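Local structure of Cg6181-pa, isoform A (Drosophila melanogaster, 2VXG) at residues A[53-65]-A[79-93]. The protein seems to act in mRNA decapping during mRNA degradation and is required for silencing a subset of endogenous miRNA targets. Sequence-based numbering, arbitrary orientation.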
loop_
_atom_site.group_PDB
_atom_site.type_symbol
_atom_site.label_atom_id
_atom_site.label_comp_id
_atom_site.label_asym_id
_atom_site.label_seq_id
_atom_site.Cartn_x
_atom_site.Cartn_y
_atom_site.Cartn_z
ATOM N N GLU A 53 11.011 2.460 2.175
ATOM C CA GLU A 53 11.342 1.702 3.362
ATOM C C GLU A 53 10.382 0.553 3.526
ATOM O O GLU A 53 9.214 0.699 3.197
ATOM C CB GLU A 53 11.130 2.616 4.572
ATOM C CG GLU A 53 12.248 3.514 4.807
ATOM C CD GLU A 53 11.912 4.569 5.784
ATOM O OE1 GLU A 53 10.781 4.577 6.326
ATOM O OE2 GLU A 53 12.775 5.415 5.999
ATOM N N GLN A 54 10.840 -0.556 4.096
ATOM C CA GLN A 54 9.938 -1.660 4.439
ATOM C C GLN A 54 8.785 -1.240 5.358
ATOM O O GLN A 54 7.654 -1.703 5.171
ATOM C CB GLN A 54 10.685 -2.807 5.098
ATOM C CG GLN A 54 11.680 -3.523 4.165
ATOM C CD GLN A 54 10.995 -4.421 3.218
ATOM O OE1 GLN A 54 10.377 -5.423 3.631
ATOM N NE2 GLN A 54 11.112 -4.109 1.914
ATOM N N LYS A 55 9.079 -0.397 6.355
ATOM C CA LYS A 55 8.043 0.056 7.273
ATOM C C LYS A 55 6.945 0.857 6.547
ATOM O O LYS A 55 5.795 0.782 6.919
ATOM C CB LYS A 55 8.606 0.761 8.515
ATOM C CG LYS A 55 9.179 2.188 8.364
ATOM C CD LYS A 55 9.620 2.782 9.724
ATOM C CE LYS A 55 10.663 3.907 9.503
ATOM N NZ LYS A 55 11.696 3.867 10.539
ATOM N N VAL A 56 7.328 1.583 5.504
ATOM C CA VAL A 56 6.412 2.368 4.683
ATOM C C VAL A 56 5.588 1.418 3.823
ATOM O O VAL A 56 4.392 1.572 3.696
ATOM C CB VAL A 56 7.158 3.384 3.796
ATOM C CG1 VAL A 56 6.273 3.866 2.648
ATOM C CG2 VAL A 56 7.732 4.585 4.648
ATOM N N LEU A 57 6.230 0.422 3.256
ATOM C CA LEU A 57 5.497 -0.546 2.431
ATOM C C LEU A 57 4.406 -1.243 3.230
ATOM O O LEU A 57 3.275 -1.353 2.737
ATOM C CB LEU A 57 6.456 -1.579 1.824
ATOM C CG LEU A 57 7.430 -1.075 0.770
ATOM C CD1 LEU A 57 8.474 -2.093 0.496
ATOM C CD2 LEU A 57 6.689 -0.711 -0.497
ATOM N N LEU A 58 4.727 -1.717 4.447
ATOM C CA LEU A 58 3.758 -2.482 5.291
ATOM C C LEU A 58 2.595 -1.610 5.789
ATOM O O LEU A 58 1.463 -2.051 5.895
ATOM C CB LEU A 58 4.443 -3.151 6.467
ATOM C CG LEU A 58 5.363 -4.348 6.132
ATOM C CD1 LEU A 58 6.206 -4.870 7.312
ATOM C CD2 LEU A 58 4.612 -5.503 5.431
ATOM N N SER A 59 2.892 -0.363 6.108
ATOM C CA SER A 59 1.858 0.645 6.457
ATOM C C SER A 59 0.923 0.985 5.272
ATOM O O SER A 59 -0.286 1.080 5.438
ATOM C CB SER A 59 2.553 1.916 6.965
ATOM O OG SER A 59 1.628 2.965 7.287
ATOM N N LEU A 60 1.497 1.187 4.102
ATOM C CA LEU A 60 0.747 1.442 2.880
ATOM C C LEU A 60 -0.178 0.261 2.611
ATOM O O LEU A 60 -1.382 0.452 2.374
ATOM C CB LEU A 60 1.721 1.683 1.712
ATOM C CG LEU A 60 1.240 2.087 0.335
ATOM C CD1 LEU A 60 0.464 3.418 0.525
ATOM C CD2 LEU A 60 2.439 2.260 -0.644
ATOM N N ILE A 61 0.353 -0.954 2.742
ATOM C CA ILE A 61 -0.469 -2.167 2.572
ATOM C C ILE A 61 -1.652 -2.169 3.572
ATOM O O ILE A 61 -2.815 -2.424 3.174
ATOM C CB ILE A 61 0.342 -3.494 2.765
ATOM C CG1 ILE A 61 1.204 -3.772 1.520
ATOM C CG2 ILE A 61 -0.611 -4.681 2.983
ATOM C CD1 ILE A 61 2.273 -4.860 1.745
ATOM N N GLN A 62 -1.354 -1.860 4.804
ATOM C CA GLN A 62 -2.323 -1.753 5.825
ATOM C C GLN A 62 -3.431 -0.723 5.528
ATOM O O GLN A 62 -4.596 -1.020 5.547
ATOM C CB GLN A 62 -1.604 -1.525 7.134
ATOM C CG GLN A 62 -2.439 -1.614 8.326
ATOM C CD GLN A 62 -3.126 -0.327 8.678
ATOM O OE1 GLN A 62 -2.491 0.697 8.807
ATOM N NE2 GLN A 62 -4.408 -0.376 8.858
ATOM N N GLN A 63 -3.018 0.462 5.175
ATOM C CA GLN A 63 -3.902 1.595 5.013
ATOM C C GLN A 63 -4.810 1.494 3.774
ATOM O O GLN A 63 -5.996 1.812 3.854
ATOM C CB GLN A 63 -3.111 2.902 4.997
ATOM C CG GLN A 63 -2.472 3.166 6.375
ATOM C CD GLN A 63 -2.213 4.601 6.660
ATOM O OE1 GLN A 63 -2.748 5.492 6.019
ATOM N NE2 GLN A 63 -1.334 4.844 7.628
ATOM N N ILE A 64 -4.242 1.054 2.663
ATOM C CA ILE A 64 -4.982 0.880 1.421
ATOM C C ILE A 64 -6.076 -0.200 1.655
ATOM O O ILE A 64 -7.236 -0.024 1.240
ATOM C CB ILE A 64 -4.075 0.491 0.234
ATOM C CG1 ILE A 64 -3.154 1.654 -0.173
ATOM C CG2 ILE A 64 -4.970 0.054 -0.980
ATOM C CD1 ILE A 64 -2.079 1.278 -1.197
ATOM N N SER A 65 -5.690 -1.302 2.297
ATOM C CA SER A 65 -6.603 -2.435 2.508
ATOM C C SER A 65 -7.568 -2.272 3.677
ATOM O O SER A 65 -8.572 -3.013 3.769
ATOM C CB SER A 65 -5.875 -3.757 2.661
ATOM O OG SER A 65 -5.198 -3.904 3.891
ATOM N N LEU A 79 -0.891 -1.981 -4.005
ATOM C CA LEU A 79 -0.944 -3.167 -3.139
ATOM C C LEU A 79 -0.091 -4.259 -3.748
ATOM O O LEU A 79 0.670 -4.899 -3.040
ATOM C CB LEU A 79 -2.355 -3.724 -3.005
ATOM C CG LEU A 79 -3.306 -2.999 -2.091
ATOM C CD1 LEU A 79 -4.583 -3.855 -2.044
ATOM C CD2 LEU A 79 -2.652 -2.745 -0.733
ATOM N N ASN A 80 -0.270 -4.471 -5.046
ATOM C CA ASN A 80 0.568 -5.406 -5.822
ATOM C C ASN A 80 2.064 -5.144 -5.655
ATOM O O ASN A 80 2.808 -6.036 -5.273
ATOM C CB ASN A 80 0.227 -5.348 -7.312
ATOM C CG ASN A 80 -1.136 -6.001 -7.657
ATOM O OD1 ASN A 80 -1.721 -6.716 -6.848
ATOM N ND2 ASN A 80 -1.631 -5.742 -8.878
ATOM N N GLU A 81 2.495 -3.926 -5.989
ATOM C CA GLU A 81 3.921 -3.567 -5.934
ATOM C C GLU A 81 4.462 -3.578 -4.538
ATOM O O GLU A 81 5.549 -4.080 -4.324
ATOM C CB GLU A 81 4.215 -2.211 -6.547
ATOM C CG GLU A 81 3.903 -2.102 -8.001
ATOM C CD GLU A 81 4.860 -2.757 -8.946
ATOM O OE1 GLU A 81 5.924 -3.317 -8.562
ATOM O OE2 GLU A 81 4.523 -2.690 -10.147
ATOM N N ALA A 82 3.690 -3.084 -3.570
ATOM C CA ALA A 82 4.172 -3.087 -2.201
ATOM C C ALA A 82 4.389 -4.502 -1.699
ATOM O O ALA A 82 5.407 -4.794 -1.060
ATOM C CB ALA A 82 3.251 -2.281 -1.269
ATOM N N LEU A 83 3.455 -5.414 -1.979
ATOM C CA LEU A 83 3.658 -6.816 -1.589
ATOM C C LEU A 83 4.919 -7.396 -2.235
ATOM O O LEU A 83 5.719 -8.075 -1.580
ATOM C CB LEU A 83 2.428 -7.676 -1.979
ATOM C CG LEU A 83 2.408 -9.193 -1.752
ATOM C CD1 LEU A 83 2.247 -9.493 -0.262
ATOM C CD2 LEU A 83 1.248 -9.860 -2.508
ATOM N N LEU A 84 5.081 -7.169 -3.531
ATOM C CA LEU A 84 6.265 -7.684 -4.262
ATOM C C LEU A 84 7.569 -7.111 -3.734
ATOM O O LEU A 84 8.594 -7.726 -3.906
ATOM C CB LEU A 84 6.155 -7.410 -5.757
ATOM C CG LEU A 84 5.027 -8.118 -6.528
ATOM C CD1 LEU A 84 5.025 -7.657 -7.951
ATOM C CD2 LEU A 84 5.180 -9.665 -6.469
ATOM N N ALA A 85 7.512 -5.934 -3.105
ATOM C CA ALA A 85 8.704 -5.286 -2.508
ATOM C C ALA A 85 9.021 -5.706 -1.073
ATOM O O ALA A 85 10.099 -5.347 -0.537
ATOM C CB ALA A 85 8.558 -3.769 -2.565
ATOM N N ILE A 86 8.112 -6.429 -0.427
ATOM C CA ILE A 86 8.388 -6.983 0.902
ATOM C C ILE A 86 9.662 -7.841 0.890
ATOM O O ILE A 86 9.788 -8.801 0.114
ATOM C CB ILE A 86 7.246 -7.865 1.425
ATOM C CG1 ILE A 86 5.980 -7.074 1.696
ATOM C CG2 ILE A 86 7.634 -8.567 2.742
ATOM C CD1 ILE A 86 4.838 -7.983 2.260
ATOM N N ASN A 87 10.608 -7.493 1.759
ATOM C CA ASN A 87 11.859 -8.208 1.859
ATOM C C ASN A 87 11.815 -9.056 3.107
ATOM O O ASN A 87 11.954 -8.557 4.227
ATOM C CB ASN A 87 13.064 -7.261 1.894
ATOM C CG ASN A 87 14.349 -7.976 2.278
ATOM O OD1 ASN A 87 14.476 -9.186 2.092
ATOM N ND2 ASN A 87 15.306 -7.235 2.804
ATOM N N MET A 88 11.615 -10.350 2.907
ATOM C CA MET A 88 11.478 -11.279 4.025
ATOM C C MET A 88 12.800 -11.604 4.743
ATOM O O MET A 88 12.777 -12.290 5.760
ATOM C CB MET A 88 10.752 -12.578 3.582
ATOM C CG MET A 88 9.220 -12.450 3.317
ATOM S SD MET A 88 8.262 -11.554 4.607
ATOM C CE MET A 88 8.207 -12.796 5.913
ATOM N N ALA A 89 13.934 -11.114 4.232
ATOM C CA ALA A 89 15.210 -11.189 4.942
ATOM C C ALA A 89 15.356 -10.082 5.972
ATOM O O ALA A 89 16.230 -10.147 6.840
ATOM C CB ALA A 89 16.380 -11.141 3.968
ATOM N N ASP A 90 14.519 -9.051 5.891
ATOM C CA ASP A 90 14.613 -7.962 6.876
ATOM C C ASP A 90 13.995 -8.493 8.172
ATOM O O ASP A 90 12.854 -8.861 8.182
ATOM C CB ASP A 90 13.916 -6.696 6.333
ATOM C CG ASP A 90 13.902 -5.546 7.306
ATOM O OD1 ASP A 90 13.637 -5.744 8.510
ATOM O OD2 ASP A 90 14.092 -4.409 6.841
ATOM N N PRO A 91 14.764 -8.512 9.271
ATOM C CA PRO A 91 14.271 -9.102 10.532
ATOM C C PRO A 91 12.990 -8.438 11.124
ATOM O O PRO A 91 12.166 -9.116 11.748
ATOM C CB PRO A 91 15.472 -8.963 11.476
ATOM C CG PRO A 91 16.310 -7.854 10.899
ATOM C CD PRO A 91 16.127 -7.957 9.416
ATOM N N ILE A 92 12.816 -7.146 10.891
ATOM C CA ILE A 92 11.605 -6.453 11.317
ATOM C C ILE A 92 10.447 -6.882 10.440
ATOM O O ILE A 92 9.360 -7.214 10.929
ATOM C CB ILE A 92 11.768 -4.929 11.252
ATOM C CG1 ILE A 92 12.726 -4.482 12.374
ATOM C CG2 ILE A 92 10.401 -4.272 11.386
ATOM C CD1 ILE A 92 12.964 -2.978 12.500
ATOM N N THR A 93 10.679 -6.880 9.130
ATOM C CA THR A 93 9.671 -7.329 8.213
ATOM C C THR A 93 9.262 -8.771 8.519
ATOM O O THR A 93 8.091 -9.099 8.528
ATOM C CB THR A 93 10.168 -7.238 6.787
ATOM O OG1 THR A 93 10.468 -5.866 6.485
ATOM C CG2 THR A 93 9.105 -7.833 5.795
#
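Helix 54-65 packs against helix 79-85 as an antiparallel hairpin, the axes 9.3 Å apart and at 143°, with Leu57 facing Ala82 and Gln54 facing the link into helix 91-93. The small Ala82 lets the backbones come near, its CA 5.4 Å from Leu57 CA; its CB lies 3.8 Å from Ile61 CG1 and also meets Leu57 CD2. Leu57 straddles two alanines, its other methyl, CD1, pressing tightly on Ala85 CB. Toward the far end Ile64 and Leu79 lie alongside one another, pointing opposite ways, CG2 of Ile64 3.6 Å from Leu79 CD2. Beyond Ala85, Ile86 CD1 meets both Leu58 CD2 and Ile61 CD1.

Gln54, able to donate and accept at once, bridges the helix link. A bend at chi2 (-76°) turns its amide to that link, where both ends find partners. NE2 donates to Ala85 O at 2.9 Å, with that oxygen in its amide plane. OE1 takes two bonds: an almost straight one from Asn87 N (2.8 Å) and one from Thr93 OG1 (2.9 Å), on a lone pair. With an alanine here, Ala85 O and Asn87 N would probably lose these partners, and the Thr93 hydroxyl its acceptor. Asp90 N-caps the next helix, its OD1 accepting from Ile92 N and Thr93 N.

Such antiparallel helix pairing is consistent with the TPR-like clan of this C-terminal, all-helical domain. Helix 16-25 touches Val56 and Ser59, Leu104 of helix 91-114 meets Ile61, and helix 121-134 touches Leu83.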